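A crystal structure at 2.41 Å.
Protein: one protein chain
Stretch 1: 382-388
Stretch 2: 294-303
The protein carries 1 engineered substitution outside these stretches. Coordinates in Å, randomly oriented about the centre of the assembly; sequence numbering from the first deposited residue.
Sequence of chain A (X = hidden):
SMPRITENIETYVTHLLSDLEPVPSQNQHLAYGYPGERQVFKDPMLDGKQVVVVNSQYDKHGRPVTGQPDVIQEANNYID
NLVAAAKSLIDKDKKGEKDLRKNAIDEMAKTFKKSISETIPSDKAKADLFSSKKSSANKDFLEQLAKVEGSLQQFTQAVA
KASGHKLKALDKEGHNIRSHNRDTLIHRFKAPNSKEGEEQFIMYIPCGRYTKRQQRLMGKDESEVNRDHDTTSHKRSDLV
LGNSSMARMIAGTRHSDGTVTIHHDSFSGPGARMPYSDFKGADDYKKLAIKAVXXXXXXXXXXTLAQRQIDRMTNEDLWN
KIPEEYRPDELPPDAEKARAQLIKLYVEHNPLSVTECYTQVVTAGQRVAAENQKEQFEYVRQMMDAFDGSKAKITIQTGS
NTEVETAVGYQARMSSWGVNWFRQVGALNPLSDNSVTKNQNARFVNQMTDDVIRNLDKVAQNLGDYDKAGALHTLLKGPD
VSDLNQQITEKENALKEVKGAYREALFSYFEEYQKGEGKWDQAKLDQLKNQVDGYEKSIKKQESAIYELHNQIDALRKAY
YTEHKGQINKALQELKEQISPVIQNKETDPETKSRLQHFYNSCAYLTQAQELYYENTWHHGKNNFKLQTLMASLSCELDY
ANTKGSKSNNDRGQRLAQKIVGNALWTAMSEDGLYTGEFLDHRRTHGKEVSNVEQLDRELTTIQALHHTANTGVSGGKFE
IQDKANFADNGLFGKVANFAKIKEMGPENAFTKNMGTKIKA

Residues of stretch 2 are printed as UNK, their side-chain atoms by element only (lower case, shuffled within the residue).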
ATOM      1  N   GLN A 382       3.998  -1.148 -17.774  1.00 58.15           N
ATOM      2  CA  GLN A 382       5.077  -1.241 -18.753  1.00 63.61           C
ATOM      3  C   GLN A 382       6.470  -1.189 -18.081  1.00 64.99           C
ATOM      4  O   GLN A 382       7.383  -1.984 -18.421  1.00 64.04           O
ATOM      5  CB  GLN A 382       4.869  -0.126 -19.777  1.00 70.34           C
ATOM      6  CG  GLN A 382       6.050   0.251 -20.641  1.00 81.14           C
ATOM      7  CD  GLN A 382       5.682   1.205 -21.777  1.00 90.73           C
ATOM      8  OE1 GLN A 382       6.294   1.142 -22.858  1.00 93.88           O
ATOM      9  NE2 GLN A 382       4.666   2.071 -21.559  1.00 84.48           N
ATOM     10  N   MET A 383       6.633  -0.279 -17.115  1.00 62.29           N
ATOM     11  CA  MET A 383       7.909  -0.173 -16.391  1.00 62.33           C
ATOM     12  C   MET A 383       8.185  -1.402 -15.455  1.00 60.56           C
ATOM     13  O   MET A 383       9.299  -1.901 -15.383  1.00 59.30           O
ATOM     14  CB  MET A 383       8.058   1.199 -15.698  1.00 58.94           C
ATOM     15  CG  MET A 383       7.721   2.413 -16.562  1.00 61.19           C
ATOM     16  SD  MET A 383       8.629   2.662 -18.137  1.00 75.13           S
ATOM     17  CE  MET A 383       8.184   1.242 -19.083  1.00 72.70           C
ATOM     18  N   MET A 384       7.161  -1.903 -14.775  1.00 56.56           N
ATOM     19  CA  MET A 384       7.296  -3.160 -14.056  1.00 55.67           C
ATOM     20  C   MET A 384       7.786  -4.268 -14.970  1.00 57.53           C
ATOM     21  O   MET A 384       8.706  -5.022 -14.597  1.00 56.87           O
ATOM     22  CB  MET A 384       5.978  -3.582 -13.339  1.00 49.94           C
ATOM     23  CG  MET A 384       5.611  -2.733 -12.116  1.00 47.01           C
ATOM     24  SD  MET A 384       4.079  -3.323 -11.342  0.80 42.21           S
ATOM     25  CE  MET A 384       4.711  -4.932 -10.938  1.00 49.52           C
ATOM     26  N   ASP A 385       7.182  -4.388 -16.154  1.00 58.12           N
ATOM     27  CA  ASP A 385       7.596  -5.446 -17.115  1.00 61.07           C
ATOM     28  C   ASP A 385       8.951  -5.146 -17.775  1.00 60.21           C
ATOM     29  O   ASP A 385       9.634  -6.070 -18.234  1.00 60.17           O
ATOM     30  CB  ASP A 385       6.532  -5.706 -18.200  1.00 64.64           C
ATOM     31  CG  ASP A 385       5.550  -6.844 -17.844  1.00 68.79           C
ATOM     32  OD1 ASP A 385       5.888  -7.771 -17.048  1.00 65.96           O
ATOM     33  OD2 ASP A 385       4.405  -6.795 -18.383  1.00 69.49           O
ATOM     34  N   ALA A 386       9.317  -3.863 -17.838  1.00 59.93           N
ATOM     35  CA  ALA A 386      10.633  -3.420 -18.343  1.00 58.05           C
ATOM     36  C   ALA A 386      11.727  -4.025 -17.511  1.00 60.43           C
ATOM     37  O   ALA A 386      12.733  -4.540 -18.066  1.00 62.62           O
ATOM     38  CB  ALA A 386      10.742  -1.903 -18.271  1.00 54.47           C
ATOM     39  N   PHE A 387      11.540  -3.985 -16.183  1.00 53.37           N
ATOM     40  CA  PHE A 387      12.537  -4.573 -15.280  1.00 54.95           C
ATOM     41  C   PHE A 387      12.376  -6.068 -15.107  1.00 53.81           C
ATOM     42  O   PHE A 387      13.350  -6.739 -14.728  1.00 57.39           O
ATOM     43  CB  PHE A 387      12.528  -3.898 -13.898  1.00 53.39           C
ATOM     44  CG  PHE A 387      13.383  -2.638 -13.809  1.00 53.05           C
ATOM     45  CD1 PHE A 387      14.798  -2.721 -13.729  1.00 52.03           C
ATOM     46  CD2 PHE A 387      12.791  -1.374 -13.756  1.00 48.77           C
ATOM     47  CE1 PHE A 387      15.590  -1.567 -13.581  1.00 48.20           C
ATOM     48  CE2 PHE A 387      13.595  -0.215 -13.619  1.00 51.97           C
ATOM     49  CZ  PHE A 387      14.994  -0.319 -13.510  1.00 49.14           C
ATOM     50  N   ASP A 388      11.188  -6.600 -15.427  1.00 53.61           N
ATOM     51  CA  ASP A 388      10.898  -8.026 -15.168  1.00 55.39           C
ATOM     52  C   ASP A 388      11.896  -8.977 -15.773  1.00 60.83           C
ATOM     53  O   ASP A 388      12.278  -8.866 -16.961  1.00 68.17           O
ATOM     54  CB  ASP A 388       9.428  -8.451 -15.447  1.00 58.62           C
ATOM     55  CG  ASP A 388       9.203  -9.982 -15.252  1.00 67.31           C
ATOM     56  OD1 ASP A 388       9.802 -10.787 -16.016  1.00 73.69           O
ATOM     57  OD2 ASP A 388       8.492 -10.401 -14.326  1.00 62.70           O
ATOM     58  N   UNK A 294       8.530   7.329 -14.258  1.00 57.73           N
ATOM     59  CA  UNK A 294       7.897   6.245 -13.620  1.00 54.26           C
ATOM     60  C   UNK A 294       8.843   5.070 -13.558  1.00 56.69           C
ATOM     61  O   UNK A 294       8.827   4.322 -12.556  1.00 51.08           O
ATOM     62  c   UNK A 294       5.768   7.011 -14.964  1.00 52.82           C
ATOM     63  c   UNK A 294       6.409   5.951 -14.048  1.00 61.35           C
ATOM     64  o   UNK A 294       6.251   4.626 -14.560  1.00 66.53           O
ATOM     65  N   UNK A 295       9.711   4.944 -14.584  1.00 53.33           N
ATOM     66  CA  UNK A 295      10.788   3.971 -14.579  1.00 50.81           C
ATOM     67  C   UNK A 295      11.819   4.294 -13.460  1.00 53.27           C
ATOM     68  O   UNK A 295      12.191   3.446 -12.651  1.00 56.75           O
ATOM     69  c   UNK A 295      12.064   2.806 -16.632  1.00 54.76           C
ATOM     70  c   UNK A 295      13.486   3.153 -17.018  1.00 54.89           C
ATOM     71  c   UNK A 295      11.502   4.015 -15.899  1.00 56.23           C
ATOM     72  c   UNK A 295      12.038   1.518 -15.855  1.00 51.59           C
ATOM     73  N   UNK A 296      12.265   5.528 -13.404  1.00 52.18           N
ATOM     74  CA  UNK A 296      13.080   5.998 -12.323  1.00 54.84           C
ATOM     75  C   UNK A 296      12.494   5.610 -10.920  1.00 58.18           C
ATOM     76  O   UNK A 296      13.165   4.913 -10.109  1.00 59.65           O
ATOM     77  c   UNK A 296      14.408   7.657 -13.637  1.00 59.37           C
ATOM     78  c   UNK A 296      13.339   7.495 -12.530  1.00 57.43           C
ATOM     79  c   UNK A 296      13.759   8.153 -11.232  1.00 59.31           C
ATOM     80  c   UNK A 296      14.541   9.061 -14.199  1.00 59.77           C
ATOM     81  N   UNK A 297      11.253   6.007 -10.652  1.00 54.97           N
ATOM     82  CA  UNK A 297      10.555   5.565  -9.458  1.00 48.97           C
ATOM     83  C   UNK A 297      10.383   4.068  -9.361  1.00 52.51           C
ATOM     84  O   UNK A 297      10.485   3.527  -8.258  1.00 51.33           O
ATOM     85  n   UNK A 297       8.166   8.342  -9.347  1.00 50.19           N
ATOM     86  c   UNK A 297       9.310   7.676  -9.196  1.00 52.07           C
ATOM     87  o   UNK A 297      10.390   8.230  -8.863  1.00 51.39           O
ATOM     88  c   UNK A 297       9.219   6.204  -9.422  1.00 49.48           C
ATOM     89  N   UNK A 298      10.158   3.373 -10.487  1.00 50.76           N
ATOM     90  CA  UNK A 298      10.206   1.911 -10.436  1.00 48.17           C
ATOM     91  C   UNK A 298      11.547   1.387  -9.853  1.00 47.32           C
ATOM     92  O   UNK A 298      11.535   0.436  -9.086  1.00 46.49           O
ATOM     93  c   UNK A 298       9.967   1.264 -11.793  1.00 49.54           C
ATOM     94  c   UNK A 298       8.576  -0.545 -10.684  1.00 51.51           C
ATOM     95  n   UNK A 298       8.676  -1.668  -9.959  1.00 51.62           N
ATOM     96  o   UNK A 298       7.591   0.184 -10.645  1.00 52.81           O
ATOM     97  c   UNK A 298       9.718  -0.230 -11.637  1.00 50.62           C
ATOM     98  N   UNK A 299      12.693   1.979 -10.191  1.00 47.92           N
ATOM     99  CA  UNK A 299      13.898   1.493  -9.552  1.00 50.92           C
ATOM    100  C   UNK A 299      13.944   1.742  -8.045  1.00 49.63           C
ATOM    101  O   UNK A 299      14.350   0.842  -7.295  1.00 52.57           O
ATOM    102  c   UNK A 299      17.244   3.192 -10.946  1.00 69.46           C
ATOM    103  c   UNK A 299      15.777   3.126 -10.457  1.00 68.52           C
ATOM    104  o   UNK A 299      17.947   4.154 -10.582  1.00 85.43           O
ATOM    105  c   UNK A 299      15.230   1.704 -10.333  1.00 58.13           C
ATOM    106  o   UNK A 299      17.735   2.324 -11.695  1.00 70.82           O
ATOM    107  N   UNK A 300      13.379   2.851  -7.577  1.00 47.87           N
ATOM    108  CA  UNK A 300      13.308   3.103  -6.143  1.00 46.13           C
ATOM    109  C   UNK A 300      12.486   2.035  -5.469  1.00 48.64           C
ATOM    110  O   UNK A 300      12.852   1.509  -4.429  1.00 51.68           O
ATOM    111  o   UNK A 300      11.412   6.196  -2.810  1.00 75.99           O
ATOM    112  o   UNK A 300      11.347   6.821  -4.909  1.00 55.88           O
ATOM    113  c   UNK A 300      12.750   4.482  -5.848  1.00 46.84           C
ATOM    114  c   UNK A 300      11.790   6.056  -4.010  1.00 60.12           C
ATOM    115  c   UNK A 300      12.773   4.912  -4.361  1.00 49.42           C
ATOM    116  N   UNK A 301      11.373   1.677  -6.088  1.00 47.78           N
ATOM    117  CA  UNK A 301      10.578   0.567  -5.597  1.00 43.80           C
ATOM    118  C   UNK A 301      11.400  -0.727  -5.476  1.00 42.82           C
ATOM    119  O   UNK A 301      11.153  -1.507  -4.568  1.00 46.14           O
ATOM    120  c   UNK A 301       8.608  -1.017  -6.249  1.00 38.84           C
ATOM    121  c   UNK A 301       9.318   0.339  -6.497  1.00 41.95           C
ATOM    122  c   UNK A 301       8.388   1.499  -6.336  1.00 42.55           C
ATOM    123  N   UNK A 302      12.327  -0.979  -6.401  1.00 44.76           N
ATOM    124  CA  UNK A 302      13.168  -2.187  -6.310  1.00 42.52           C
ATOM    125  C   UNK A 302      14.078  -2.048  -5.121  1.00 40.41           C
ATOM    126  O   UNK A 302      14.273  -2.968  -4.348  1.00 40.09           O
ATOM    127  c   UNK A 302      13.030  -2.506  -8.755  1.00 50.10           C
ATOM    128  c   UNK A 302      14.848  -3.712  -7.414  1.00 44.20           C
ATOM    129  c   UNK A 302      13.537  -3.296  -9.918  1.00 53.88           C
ATOM    130  c   UNK A 302      13.984  -2.445  -7.568  1.00 47.42           C
ATOM    131  N   UNK A 303      14.602  -0.863  -4.939  1.00 41.18           N
ATOM    132  CA  UNK A 303      15.455  -0.640  -3.831  1.00 42.03           C
ATOM    133  C   UNK A 303      14.724  -0.868  -2.492  1.00 42.45           C
ATOM    134  O   UNK A 303      15.276  -1.496  -1.570  1.00 44.89           O
ATOM    135  c   UNK A 303      17.710   2.352  -3.006  1.00 47.56           C
ATOM    136  n   UNK A 303      18.754   2.365  -3.841  1.00 46.39           N
ATOM    137  c   UNK A 303      16.011   0.770  -3.908  1.00 43.62           C
ATOM    138  o   UNK A 303      17.288   3.355  -2.430  1.00 49.41           O
ATOM    139  c   UNK A 303      17.010   1.049  -2.809  1.00 44.90           C
TER

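Position 294 has three side-chain atoms, one carbon bearing an oxygen and a carbon. The oxygen lies 3.3 Å from CG of Met383, a close packing contact with no hydrogen bond across the stretches. A carbon forked to O and C is threonine, Thr294. At position 295 four carbons fork at the second. CB points sideways, yet the end of the side chain comes nearer, one fork carbon lying 3.2 Å from CE2 of Phe387 and the fork itself 3.8 Å from SD of Met383. This is leucine, Leu295, with both chi angles between wells; its CD2 also reaches CB of Ala386 at 4.4 Å.

Position 296 again has four carbons, but the fork is at the first and one arm is two carbons long. It points away and touches nothing on stretch 1: isoleucine, Ile296. Position 297 has two carbons, the second carrying O and N, out of reach and hydrogen-bonded elsewhere in the structure; it is asparagine, Asn297.

Position 298 adds one carbon before the O and N. It points toward stretch 1, its CB 4.3 Å from CB of Met383, its second carbon 3.9 Å from CD2 of Phe387 and its oxygen 3.8 Å from CG of Met384. That is glutamine, Gln298, whose amide oxygen and nitrogen are hydrogen-bonded elsewhere in the structure, though the oxygen also packs against Met384 here.

Position 299 has three carbons ending in two oxygens, and its CB sits 3.8 Å from CZ of Phe387: glutamate, Glu299. Position 300 has the same composition but is out of reach, Glu300. Position 301, one carbon carrying two more, is valine, Val301, also without contact.

Position 302 has four carbons forked at the first, one arm two long, and points toward stretch 1. The tip of that arm stands 3.9 Å from CG of Phe387, over one ring face. This is isoleucine, Ile302, whose CD1 makes a CH-pi contact, 4.2 Å from the centroid of the Phe387 ring. Position 303, three carbons ending in O and N, makes no contact and is glutamine, Gln303.

The rule is a knob in a hole: Phe387 sits among Leu295, Gln298, Glu299 and Ile302, the spacing that puts successive turns of a helix on one face. The axes approach to 9.4 Å and cross at -59°, and the contact buries 409 Å². No hydrogen bond joins the stretches; packing alone makes the fit, with polar side chains contributing carbons at Phe387 and oxygens at Met383 and Met384.

Stretch 2 (294-303) TLINQEEVIQ
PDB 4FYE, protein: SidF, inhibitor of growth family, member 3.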